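Local coordinates for GTPase activator-like protein (Chaetomium thermophilum, PDB 5HIU), which probably acts as a GTPase activator of the TSC2 family, the chain here being its N-terminal, all-helical part, at residues G129-F140 with D193-A202; F115-T126 with N183-V191. All coordinates share one frame; numbering follows the deposited sequence.

Interaction 1 of 2, residues G129-F140 with D193-A202; sequences GRNIAGFYYEMF and DVIKFNFKFA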
loop_
_atom_site.group_PDB
_atom_site.type_symbol
_atom_site.label_atom_id
_atom_site.label_comp_id
_atom_site.label_asym_id
_atom_site.label_seq_id
_atom_site.Cartn_x
_atom_site.Cartn_y
_atom_site.Cartn_z
ATOM N N GLY A 129 13.402 -12.058 -7.279
ATOM C CA GLY A 129 11.983 -12.335 -7.465
ATOM C C GLY A 129 11.652 -12.810 -8.853
ATOM O O GLY A 129 10.504 -13.117 -9.131
ATOM N N ARG A 130 12.672 -12.891 -9.707
ATOM C CA ARG A 130 12.495 -13.163 -11.125
ATOM C C ARG A 130 12.246 -14.609 -11.381
ATOM O O ARG A 130 11.443 -14.936 -12.230
ATOM C CB ARG A 130 13.735 -12.747 -11.907
ATOM C CG ARG A 130 13.909 -11.243 -11.960
ATOM C CD ARG A 130 15.179 -10.854 -12.690
ATOM N NE ARG A 130 15.354 -9.408 -12.729
ATOM C CZ ARG A 130 14.940 -8.606 -13.710
ATOM N NH1 ARG A 130 14.313 -9.068 -14.794
ATOM N NH2 ARG A 130 15.159 -7.305 -13.603
ATOM N N ASN A 131 12.949 -15.477 -10.658
ATOM C CA ASN A 131 12.912 -16.920 -10.901
ATOM C C ASN A 131 12.540 -17.685 -9.650
ATOM O O ASN A 131 13.256 -17.660 -8.682
ATOM C CB ASN A 131 14.259 -17.412 -11.405
ATOM C CG ASN A 131 14.284 -18.918 -11.637
ATOM O OD1 ASN A 131 13.247 -19.587 -11.665
ATOM N ND2 ASN A 131 15.475 -19.457 -11.806
ATOM N N ILE A 132 11.402 -18.359 -9.689
ATOM C CA ILE A 132 10.912 -19.135 -8.567
ATOM C C ILE A 132 10.599 -20.575 -9.000
ATOM O O ILE A 132 9.788 -21.279 -8.360
ATOM C CB ILE A 132 9.677 -18.469 -7.936
ATOM C CG1 ILE A 132 8.437 -18.571 -8.827
ATOM C CG2 ILE A 132 9.986 -17.015 -7.654
ATOM C CD1 ILE A 132 7.134 -18.351 -8.077
ATOM N N ALA A 133 11.246 -21.000 -10.081
ATOM C CA ALA A 133 11.147 -22.368 -10.522
ATOM C C ALA A 133 11.683 -23.308 -9.436
ATOM O O ALA A 133 12.777 -23.073 -8.844
ATOM C CB ALA A 133 11.914 -22.562 -11.814
ATOM N N GLY A 134 10.886 -24.345 -9.166
ATOM C CA GLY A 134 11.159 -25.289 -8.090
ATOM C C GLY A 134 10.273 -25.100 -6.875
ATOM O O GLY A 134 10.128 -26.013 -6.043
ATOM N N PHE A 135 9.732 -23.898 -6.745
ATOM C CA PHE A 135 8.854 -23.541 -5.641
ATOM C C PHE A 135 7.817 -22.511 -6.122
ATOM O O PHE A 135 7.305 -21.716 -5.346
ATOM C CB PHE A 135 9.684 -23.044 -4.437
ATOM C CG PHE A 135 10.810 -22.113 -4.813
ATOM C CD1 PHE A 135 11.996 -22.604 -5.342
ATOM C CD2 PHE A 135 10.684 -20.748 -4.641
ATOM C CE1 PHE A 135 13.031 -21.752 -5.706
ATOM C CE2 PHE A 135 11.713 -19.885 -5.003
ATOM C CZ PHE A 135 12.890 -20.386 -5.533
ATOM N N TYR A 136 7.503 -22.559 -7.417
ATOM C CA TYR A 136 6.362 -21.852 -8.009
ATOM C C TYR A 136 5.206 -21.655 -7.033
ATOM O O TYR A 136 4.756 -20.532 -6.787
ATOM C CB TYR A 136 5.836 -22.650 -9.198
ATOM C CG TYR A 136 6.765 -22.697 -10.382
ATOM C CD1 TYR A 136 6.949 -21.579 -11.177
ATOM C CD2 TYR A 136 7.436 -23.861 -10.727
ATOM C CE1 TYR A 136 7.784 -21.608 -12.277
ATOM C CE2 TYR A 136 8.273 -23.899 -11.824
ATOM C CZ TYR A 136 8.433 -22.764 -12.593
ATOM O OH TYR A 136 9.260 -22.776 -13.678
ATOM N N TYR A 137 4.757 -22.756 -6.452
ATOM C CA TYR A 137 3.539 -22.754 -5.682
ATOM C C TYR A 137 3.750 -22.555 -4.203
ATOM O O TYR A 137 2.779 -22.385 -3.478
ATOM C CB TYR A 137 2.740 -24.028 -5.994
ATOM C CG TYR A 137 2.049 -23.847 -7.323
ATOM C CD1 TYR A 137 0.980 -22.966 -7.433
ATOM C CD2 TYR A 137 2.514 -24.469 -8.479
ATOM C CE1 TYR A 137 0.361 -22.730 -8.641
ATOM C CE2 TYR A 137 1.898 -24.240 -9.696
ATOM C CZ TYR A 137 0.815 -23.362 -9.769
ATOM O OH TYR A 137 0.153 -23.097 -10.951
ATOM N N GLU A 138 5.006 -22.536 -3.763
ATOM C CA GLU A 138 5.330 -22.310 -2.346
ATOM C C GLU A 138 5.720 -20.871 -2.001
ATOM O O GLU A 138 5.684 -20.472 -0.839
ATOM C CB GLU A 138 6.479 -23.242 -1.899
ATOM C CG GLU A 138 6.144 -24.728 -1.901
ATOM C CD GLU A 138 6.723 -25.469 -3.092
ATOM O OE1 GLU A 138 6.382 -25.092 -4.232
ATOM O OE2 GLU A 138 7.504 -26.444 -2.883
ATOM N N MET A 139 6.105 -20.111 -3.017
ATOM C CA MET A 139 6.697 -18.811 -2.852
ATOM C C MET A 139 5.822 -17.799 -2.155
ATOM O O MET A 139 6.275 -17.182 -1.209
ATOM C CB MET A 139 7.068 -18.254 -4.216
ATOM C CG MET A 139 7.949 -17.022 -4.164
ATOM S SD MET A 139 9.472 -17.310 -3.248
ATOM C CE MET A 139 10.228 -15.708 -3.479
ATOM N N PHE A 140 4.596 -17.606 -2.632
ATOM C CA PHE A 140 3.714 -16.527 -2.124
ATOM C C PHE A 140 3.208 -16.731 -0.697
ATOM O O PHE A 140 3.190 -15.781 0.103
ATOM C CB PHE A 140 2.531 -16.273 -3.072
ATOM C CG PHE A 140 2.888 -15.408 -4.237
ATOM C CD1 PHE A 140 2.921 -14.030 -4.107
ATOM C CD2 PHE A 140 3.239 -15.962 -5.445
ATOM C CE1 PHE A 140 3.284 -13.225 -5.177
ATOM C CE2 PHE A 140 3.603 -15.163 -6.514
ATOM C CZ PHE A 140 3.626 -13.789 -6.382
ATOM N N ASP A 193 8.707 -7.420 -6.180
ATOM C CA ASP A 193 9.350 -8.005 -7.365
ATOM C C ASP A 193 8.798 -9.371 -7.771
ATOM O O ASP A 193 8.750 -9.722 -8.971
ATOM C CB ASP A 193 10.839 -8.134 -7.130
ATOM C CG ASP A 193 11.509 -6.788 -6.993
ATOM O OD1 ASP A 193 10.839 -5.770 -7.265
ATOM O OD2 ASP A 193 12.698 -6.743 -6.621
ATOM N N VAL A 194 8.379 -10.145 -6.774
ATOM C CA VAL A 194 7.839 -11.449 -7.047
ATOM C C VAL A 194 6.504 -11.262 -7.742
ATOM O O VAL A 194 6.195 -11.972 -8.676
ATOM C CB VAL A 194 7.781 -12.291 -5.770
ATOM C CG1 VAL A 194 7.040 -13.591 -6.019
ATOM C CG2 VAL A 194 9.204 -12.609 -5.317
ATOM N N ILE A 195 5.744 -10.261 -7.320
ATOM C CA ILE A 195 4.477 -9.912 -7.959
ATOM C C ILE A 195 4.727 -9.517 -9.406
ATOM O O ILE A 195 4.077 -10.017 -10.320
ATOM C CB ILE A 195 3.745 -8.809 -7.169
ATOM C CG1 ILE A 195 3.051 -9.440 -5.955
ATOM C CG2 ILE A 195 2.687 -8.139 -8.023
ATOM C CD1 ILE A 195 2.585 -8.478 -4.887
ATOM N N LYS A 196 5.714 -8.661 -9.613
ATOM C CA LYS A 196 6.028 -8.163 -10.939
ATOM C C LYS A 196 6.314 -9.305 -11.890
ATOM O O LYS A 196 5.693 -9.395 -12.951
ATOM C CB LYS A 196 7.219 -7.206 -10.884
ATOM C CG LYS A 196 7.662 -6.736 -12.249
ATOM C CD LYS A 196 8.442 -5.442 -12.235
ATOM C CE LYS A 196 9.147 -5.248 -13.580
ATOM N NZ LYS A 196 9.786 -3.908 -13.774
ATOM N N PHE A 197 7.232 -10.182 -11.492
ATOM C CA PHE A 197 7.724 -11.252 -12.371
ATOM C C PHE A 197 6.968 -12.575 -12.339
ATOM O O PHE A 197 7.133 -13.360 -13.244
ATOM C CB PHE A 197 9.195 -11.529 -12.090
ATOM C CG PHE A 197 10.088 -10.373 -12.411
ATOM C CD1 PHE A 197 10.291 -9.987 -13.722
ATOM C CD2 PHE A 197 10.714 -9.649 -11.394
ATOM C CE1 PHE A 197 11.109 -8.912 -14.026
ATOM C CE2 PHE A 197 11.542 -8.571 -11.688
ATOM C CZ PHE A 197 11.738 -8.206 -13.010
ATOM N N ASN A 198 6.132 -12.824 -11.339
ATOM C CA ASN A 198 5.608 -14.182 -11.135
ATOM C C ASN A 198 4.254 -14.213 -10.460
ATOM O O ASN A 198 3.962 -15.124 -9.682
ATOM C CB ASN A 198 6.597 -14.988 -10.263
ATOM C CG ASN A 198 7.794 -15.463 -11.030
ATOM O OD1 ASN A 198 7.647 -16.132 -12.023
ATOM N ND2 ASN A 198 8.974 -15.129 -10.572
ATOM N N PHE A 199 3.423 -13.228 -10.759
ATOM C CA PHE A 199 2.078 -13.183 -10.205
ATOM C C PHE A 199 1.171 -14.329 -10.674
ATOM O O PHE A 199 0.256 -14.724 -9.954
ATOM C CB PHE A 199 1.380 -11.848 -10.497
ATOM C CG PHE A 199 0.012 -11.791 -9.916
ATOM C CD1 PHE A 199 -0.163 -11.521 -8.565
ATOM C CD2 PHE A 199 -1.079 -12.102 -10.675
ATOM C CE1 PHE A 199 -1.426 -11.516 -8.003
ATOM C CE2 PHE A 199 -2.342 -12.096 -10.122
ATOM C CZ PHE A 199 -2.520 -11.805 -8.782
ATOM N N LYS A 200 1.398 -14.861 -11.870
ATOM C CA LYS A 200 0.586 -15.991 -12.342
ATOM C C LYS A 200 0.558 -17.169 -11.370
ATOM O O LYS A 200 -0.436 -17.870 -11.298
ATOM C CB LYS A 200 1.063 -16.478 -13.706
ATOM C CG LYS A 200 2.428 -17.142 -13.695
ATOM C CD LYS A 200 2.878 -17.487 -15.103
ATOM C CE LYS A 200 2.157 -18.707 -15.632
ATOM N NZ LYS A 200 2.584 -18.959 -17.027
ATOM N N PHE A 201 1.643 -17.375 -10.618
ATOM C CA PHE A 201 1.707 -18.468 -9.630
ATOM C C PHE A 201 1.107 -18.110 -8.275
ATOM O O PHE A 201 1.168 -18.902 -7.309
ATOM C CB PHE A 201 3.140 -18.916 -9.447
ATOM C CG PHE A 201 3.817 -19.236 -10.731
ATOM C CD1 PHE A 201 3.471 -20.375 -11.432
ATOM C CD2 PHE A 201 4.784 -18.384 -11.255
ATOM C CE1 PHE A 201 4.093 -20.669 -12.614
ATOM C CE2 PHE A 201 5.409 -18.683 -12.449
ATOM C CZ PHE A 201 5.058 -19.833 -13.132
ATOM N N ALA A 202 0.539 -16.914 -8.206
ATOM C CA ALA A 202 -0.209 -16.498 -7.053
ATOM C C ALA A 202 -1.635 -16.923 -7.258
ATOM O O ALA A 202 -2.304 -16.464 -8.185
ATOM C CB ALA A 202 -0.134 -15.001 -6.884
#
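Phe140 drives its ring into the apolar centre of this contact, against the end of helix 179-198. Ala202 CB lies squarely over one face of that ring, a CH-pi contact 3.8 Å from the centroid, while Val194 CG1 comes to 3.4 Å from Phe140 CZ, the two side chains arriving from opposite directions. Ile195 CG1 and the backbone carbonyl O of Asn198 sit at the ring edge, the oxygen 3.2 Å from Phe140 CE2. The other branch of Val194, CG2, reaches Met139 CE and rests 3.5 Å from Gly129 CA, where the absence of a side chain lets the two backbones come close. Farther out, Phe201 lies alongside Tyr136, pointing the same way. Tyr136 CD1 stands over one Phe201 face, 3.2 Å from Phe201 CZ, with the planes turned 47° apart, an oblique aromatic pair. Ile132 CD1 slides past Phe201 and also touches Asn198 CB. The polar edge turns on the Asn198 amide: ND2 donates to Gly129 O (2.9 Å, N-H...O angle 132°) and more weakly to Arg130 O, so one buried nitrogen ties down two successive carbonyls at the start of the connection into helix 139-163. Outermost, Arg130 holds CG anti to its carbonyl carbon, which sets CG over the Phe197 face (3.7 Å from the centroid); the extended chain carries the guanidinium onward until Phe197 CZ lies beneath its centre, the planes 38° apart. An interhelical connection thus packs on the C-terminal end of a third helix in an all-helical, solenoid-like array. Val206 and Ile207 of helix 204-219 pack on Phe140 and Ala202, helix 224-240 meets Ile195, and helix 115-126 backs Met139.

Interaction 2 of 2, residues F115-T126 with N183-V191; sequences FCYQLVALEQLT and NLSQLFALV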
loop_
_atom_site.group_PDB
_atom_site.type_symbol
_atom_site.label_atom_id
_atom_site.label_comp_id
_atom_site.label_asym_id
_atom_site.label_seq_id
_atom_site.Cartn_x
_atom_site.Cartn_y
_atom_site.Cartn_z
ATOM N N PHE A 115 17.129 -14.425 10.178
ATOM C CA PHE A 115 16.193 -14.042 9.134
ATOM C C PHE A 115 16.855 -13.237 7.992
ATOM O O PHE A 115 16.486 -13.384 6.830
ATOM C CB PHE A 115 15.020 -13.277 9.755
ATOM C CG PHE A 115 13.912 -12.965 8.790
ATOM C CD1 PHE A 115 13.089 -13.968 8.310
ATOM C CD2 PHE A 115 13.686 -11.662 8.372
ATOM C CE1 PHE A 115 12.059 -13.683 7.438
ATOM C CE2 PHE A 115 12.654 -11.370 7.508
ATOM C CZ PHE A 115 11.843 -12.383 7.030
ATOM N N CYS A 116 17.823 -12.393 8.312
ATOM C CA CYS A 116 18.460 -11.571 7.293
ATOM C C CYS A 116 19.068 -12.498 6.241
ATOM O O CYS A 116 18.861 -12.311 5.044
ATOM C CB CYS A 116 19.488 -10.610 7.899
ATOM S SG CYS A 116 20.845 -11.397 8.808
ATOM N N TYR A 117 19.748 -13.548 6.694
ATOM C CA TYR A 117 20.330 -14.525 5.797
ATOM C C TYR A 117 19.295 -15.257 4.925
ATOM O O TYR A 117 19.519 -15.463 3.720
ATOM C CB TYR A 117 21.131 -15.531 6.616
ATOM C CG TYR A 117 22.433 -14.981 7.172
ATOM C CD1 TYR A 117 23.472 -14.625 6.321
ATOM C CD2 TYR A 117 22.638 -14.847 8.540
ATOM C CE1 TYR A 117 24.658 -14.133 6.805
ATOM C CE2 TYR A 117 23.847 -14.360 9.040
ATOM C CZ TYR A 117 24.851 -14.011 8.162
ATOM O OH TYR A 117 26.056 -13.526 8.617
ATOM N N GLN A 118 18.169 -15.647 5.520
ATOM C CA GLN A 118 17.109 -16.316 4.766
ATOM C C GLN A 118 16.579 -15.441 3.632
ATOM O O GLN A 118 16.465 -15.892 2.496
ATOM C CB GLN A 118 15.931 -16.633 5.657
ATOM C CG GLN A 118 16.249 -17.461 6.856
ATOM C CD GLN A 118 15.011 -18.101 7.372
ATOM O OE1 GLN A 118 14.358 -17.560 8.247
ATOM N NE2 GLN A 118 14.643 -19.224 6.792
ATOM N N LEU A 119 16.209 -14.214 4.004
ATOM C CA LEU A 119 15.826 -13.121 3.113
ATOM C C LEU A 119 16.770 -13.032 1.949
ATOM O O LEU A 119 16.352 -13.123 0.802
ATOM C CB LEU A 119 16.004 -11.807 3.869
ATOM C CG LEU A 119 15.010 -10.658 4.002
ATOM C CD1 LEU A 119 14.566 -10.096 2.663
ATOM C CD2 LEU A 119 13.792 -11.048 4.803
ATOM N N VAL A 120 18.056 -12.861 2.249
ATOM C CA VAL A 120 19.060 -12.695 1.203
ATOM C C VAL A 120 19.164 -13.988 0.364
ATOM O O VAL A 120 19.226 -13.947 -0.868
ATOM C CB VAL A 120 20.431 -12.307 1.795
ATOM C CG1 VAL A 120 21.523 -12.407 0.751
ATOM C CG2 VAL A 120 20.395 -10.902 2.387
ATOM N N ALA A 121 19.153 -15.135 1.030
ATOM C CA ALA A 121 19.201 -16.386 0.312
ATOM C C ALA A 121 18.073 -16.433 -0.676
ATOM O O ALA A 121 18.285 -16.684 -1.873
ATOM C CB ALA A 121 19.096 -17.559 1.262
ATOM N N LEU A 122 16.867 -16.186 -0.195
ATOM C CA LEU A 122 15.722 -16.309 -1.077
ATOM C C LEU A 122 15.842 -15.307 -2.230
ATOM O O LEU A 122 15.664 -15.651 -3.391
ATOM C CB LEU A 122 14.427 -16.117 -0.311
ATOM C CG LEU A 122 13.167 -16.363 -1.141
ATOM C CD1 LEU A 122 13.163 -17.748 -1.781
ATOM C CD2 LEU A 122 11.945 -16.208 -0.264
ATOM N N GLU A 123 16.184 -14.075 -1.884
ATOM C CA GLU A 123 16.383 -13.029 -2.854
ATOM C C GLU A 123 17.373 -13.474 -3.924
ATOM O O GLU A 123 17.103 -13.294 -5.112
ATOM C CB GLU A 123 16.857 -11.772 -2.130
ATOM C CG GLU A 123 17.505 -10.703 -2.986
ATOM C CD GLU A 123 18.077 -9.589 -2.127
ATOM O OE1 GLU A 123 17.269 -8.920 -1.463
ATOM O OE2 GLU A 123 19.322 -9.403 -2.095
ATOM N N GLN A 124 18.496 -14.069 -3.507
ATOM C CA GLN A 124 19.512 -14.535 -4.442
ATOM C C GLN A 124 19.088 -15.767 -5.183
ATOM O O GLN A 124 19.420 -15.913 -6.340
ATOM C CB GLN A 124 20.822 -14.827 -3.736
ATOM C CG GLN A 124 21.477 -13.589 -3.157
ATOM C CD GLN A 124 21.747 -12.505 -4.197
ATOM O OE1 GLN A 124 22.383 -12.751 -5.230
ATOM N NE2 GLN A 124 21.266 -11.290 -3.918
ATOM N N LEU A 125 18.366 -16.663 -4.523
ATOM C CA LEU A 125 17.863 -17.865 -5.181
ATOM C C LEU A 125 16.955 -17.475 -6.332
ATOM O O LEU A 125 17.038 -18.037 -7.428
ATOM C CB LEU A 125 17.093 -18.753 -4.196
ATOM C CG LEU A 125 16.592 -20.096 -4.730
ATOM C CD1 LEU A 125 17.778 -20.953 -5.129
ATOM C CD2 LEU A 125 15.697 -20.857 -3.752
ATOM N N THR A 126 16.091 -16.501 -6.081
ATOM C CA THR A 126 15.098 -16.085 -7.065
ATOM C C THR A 126 15.626 -15.026 -8.036
ATOM O O THR A 126 14.959 -14.726 -9.027
ATOM C CB THR A 126 13.853 -15.512 -6.372
ATOM O OG1 THR A 126 14.234 -14.374 -5.581
ATOM C CG2 THR A 126 13.216 -16.543 -5.468
ATOM N N ASN A 183 15.285 -5.251 7.443
ATOM C CA ASN A 183 14.782 -6.555 6.999
ATOM C C ASN A 183 13.421 -6.427 6.332
ATOM O O ASN A 183 13.173 -6.983 5.263
ATOM C CB ASN A 183 14.638 -7.506 8.180
ATOM C CG ASN A 183 15.949 -8.120 8.602
ATOM O OD1 ASN A 183 16.964 -7.908 7.971
ATOM N ND2 ASN A 183 15.923 -8.913 9.671
ATOM N N LEU A 184 12.548 -5.684 7.004
ATOM C CA LEU A 184 11.193 -5.429 6.549
ATOM C C LEU A 184 11.193 -4.701 5.193
ATOM O O LEU A 184 10.496 -5.095 4.282
ATOM C CB LEU A 184 10.448 -4.639 7.630
ATOM C CG LEU A 184 8.979 -4.301 7.382
ATOM C CD1 LEU A 184 8.129 -5.552 7.252
ATOM C CD2 LEU A 184 8.435 -3.389 8.487
ATOM N N SER A 185 12.008 -3.670 5.037
ATOM C CA SER A 185 12.086 -3.016 3.734
ATOM C C SER A 185 12.434 -3.985 2.660
ATOM O O SER A 185 11.822 -3.994 1.615
ATOM C CB SER A 185 13.137 -1.944 3.736
ATOM O OG SER A 185 12.789 -1.013 4.708
ATOM N N GLN A 186 13.444 -4.796 2.922
ATOM C CA GLN A 186 14.010 -5.618 1.899
ATOM C C GLN A 186 13.026 -6.701 1.472
ATOM O O GLN A 186 12.967 -7.072 0.284
ATOM C CB GLN A 186 15.299 -6.234 2.384
ATOM C CG GLN A 186 15.992 -6.989 1.275
ATOM C CD GLN A 186 17.400 -7.364 1.615
ATOM O OE1 GLN A 186 17.863 -7.138 2.730
ATOM N NE2 GLN A 186 18.100 -7.944 0.652
ATOM N N LEU A 187 12.233 -7.167 2.436
ATOM C CA LEU A 187 11.176 -8.096 2.164
ATOM C C LEU A 187 10.048 -7.468 1.320
ATOM O O LEU A 187 9.585 -8.088 0.346
ATOM C CB LEU A 187 10.632 -8.652 3.491
ATOM C CG LEU A 187 9.454 -9.612 3.447
ATOM C CD1 LEU A 187 9.748 -10.885 2.677
ATOM C CD2 LEU A 187 9.086 -9.956 4.869
ATOM N N PHE A 188 9.599 -6.266 1.686
ATOM C CA PHE A 188 8.617 -5.535 0.871
ATOM C C PHE A 188 9.152 -5.417 -0.557
ATOM O O PHE A 188 8.436 -5.697 -1.523
ATOM C CB PHE A 188 8.382 -4.093 1.378
ATOM C CG PHE A 188 7.441 -3.971 2.553
ATOM C CD1 PHE A 188 6.174 -4.477 2.499
ATOM C CD2 PHE A 188 7.829 -3.269 3.694
ATOM C CE1 PHE A 188 5.314 -4.330 3.560
ATOM C CE2 PHE A 188 6.976 -3.123 4.769
ATOM C CZ PHE A 188 5.723 -3.660 4.701
ATOM N N ALA A 189 10.402 -5.001 -0.695
ATOM C CA ALA A 189 11.004 -4.942 -2.035
ATOM C C ALA A 189 10.860 -6.306 -2.719
ATOM O O ALA A 189 10.462 -6.370 -3.865
ATOM C CB ALA A 189 12.470 -4.526 -1.979
ATOM N N LEU A 190 11.131 -7.391 -1.992
ATOM C CA LEU A 190 11.058 -8.733 -2.582
ATOM C C LEU A 190 9.656 -9.111 -2.982
ATOM O O LEU A 190 9.462 -9.776 -3.981
ATOM C CB LEU A 190 11.600 -9.788 -1.621
ATOM C CG LEU A 190 11.815 -11.186 -2.188
ATOM C CD1 LEU A 190 12.864 -11.167 -3.274
ATOM C CD2 LEU A 190 12.247 -12.126 -1.082
ATOM N N VAL A 191 8.685 -8.708 -2.183
ATOM C CA VAL A 191 7.288 -9.044 -2.445
ATOM C C VAL A 191 6.827 -8.278 -3.692
ATOM O O VAL A 191 6.150 -8.825 -4.555
ATOM C CB VAL A 191 6.388 -8.664 -1.259
ATOM C CG1 VAL A 191 4.942 -8.859 -1.613
ATOM C CG2 VAL A 191 6.725 -9.471 -0.033
#
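Two nearly parallel helices of an all-helical array, 115-126 and 179-198, lie side by side here, their segment axes 10.5 Å apart at closest approach and crossing at 22°. Leu119 occupies the middle, its CD1 3.7 Å from Gln186 CG as the two side chains slide past each other in opposite directions, and reaching the backbone at Leu187 N. Toward the start of helix 115-126, Phe115 presents its ring edge to Asn183, whose ND2 lies near the ring plane, 3.8 Å from Phe115 CD2; the amide plane is turned 64° from the ring. Asn183 OD1 meanwhile rests against Cys116 CB. Leu190 serves the opposite end with both branches: CD1 packs 4.0 Å from Glu123 CA and near Thr126 OG1, while CD2 meets Leu122 CD2 at 4.2 Å, crossing it at about a right angle. One polar pair spans the two helices. Glu123 and Gln186 both hold CG anti to the backbone N, and the two extended side chains cross at about a right angle, with carboxylate and amide planes 38° apart. Gln186 NE2 donates to Glu123 OE1; the modelled length is unusually short and its exact value doubtful. Glu123 OE2 accepts from Gln124 NE2 through its anti lone pair (3.3 Å), so each carboxylate oxygen has an amide partner. Helix 139-163 packs against both helices, Trp146 on Phe115 and Leu122, Ala150 on Leu187. Parallel helices lying side by side, with the intervening helix packed against both, are typical of alpha-solenoids.

Interactions 1 and 2 lie 13 Å apart, centre to centre, and share helix 179-198: interaction 2 uses its middle, interaction 1 its C-terminal end. The chain supplies the opposing sides in order, helix 115-126 first, then the 129-140 connection leading into helix 139-163. The two touch directly. Asn131 N lies 2.7 Å from Thr126 O, a probable hydrogen bond, while Gly129 N bonds to Thr126 OG1. Met139 makes the apolar interiors continuous: its CE, which meets Val194 in interaction 1, also packs 3.7 Å from Leu122 CD2 and touches Thr126. Phe135 CZ, 3.4 Å from Leu125 CD2, adds packing of the connection on helix 115-126. No ligand or known active site is associated with either contact.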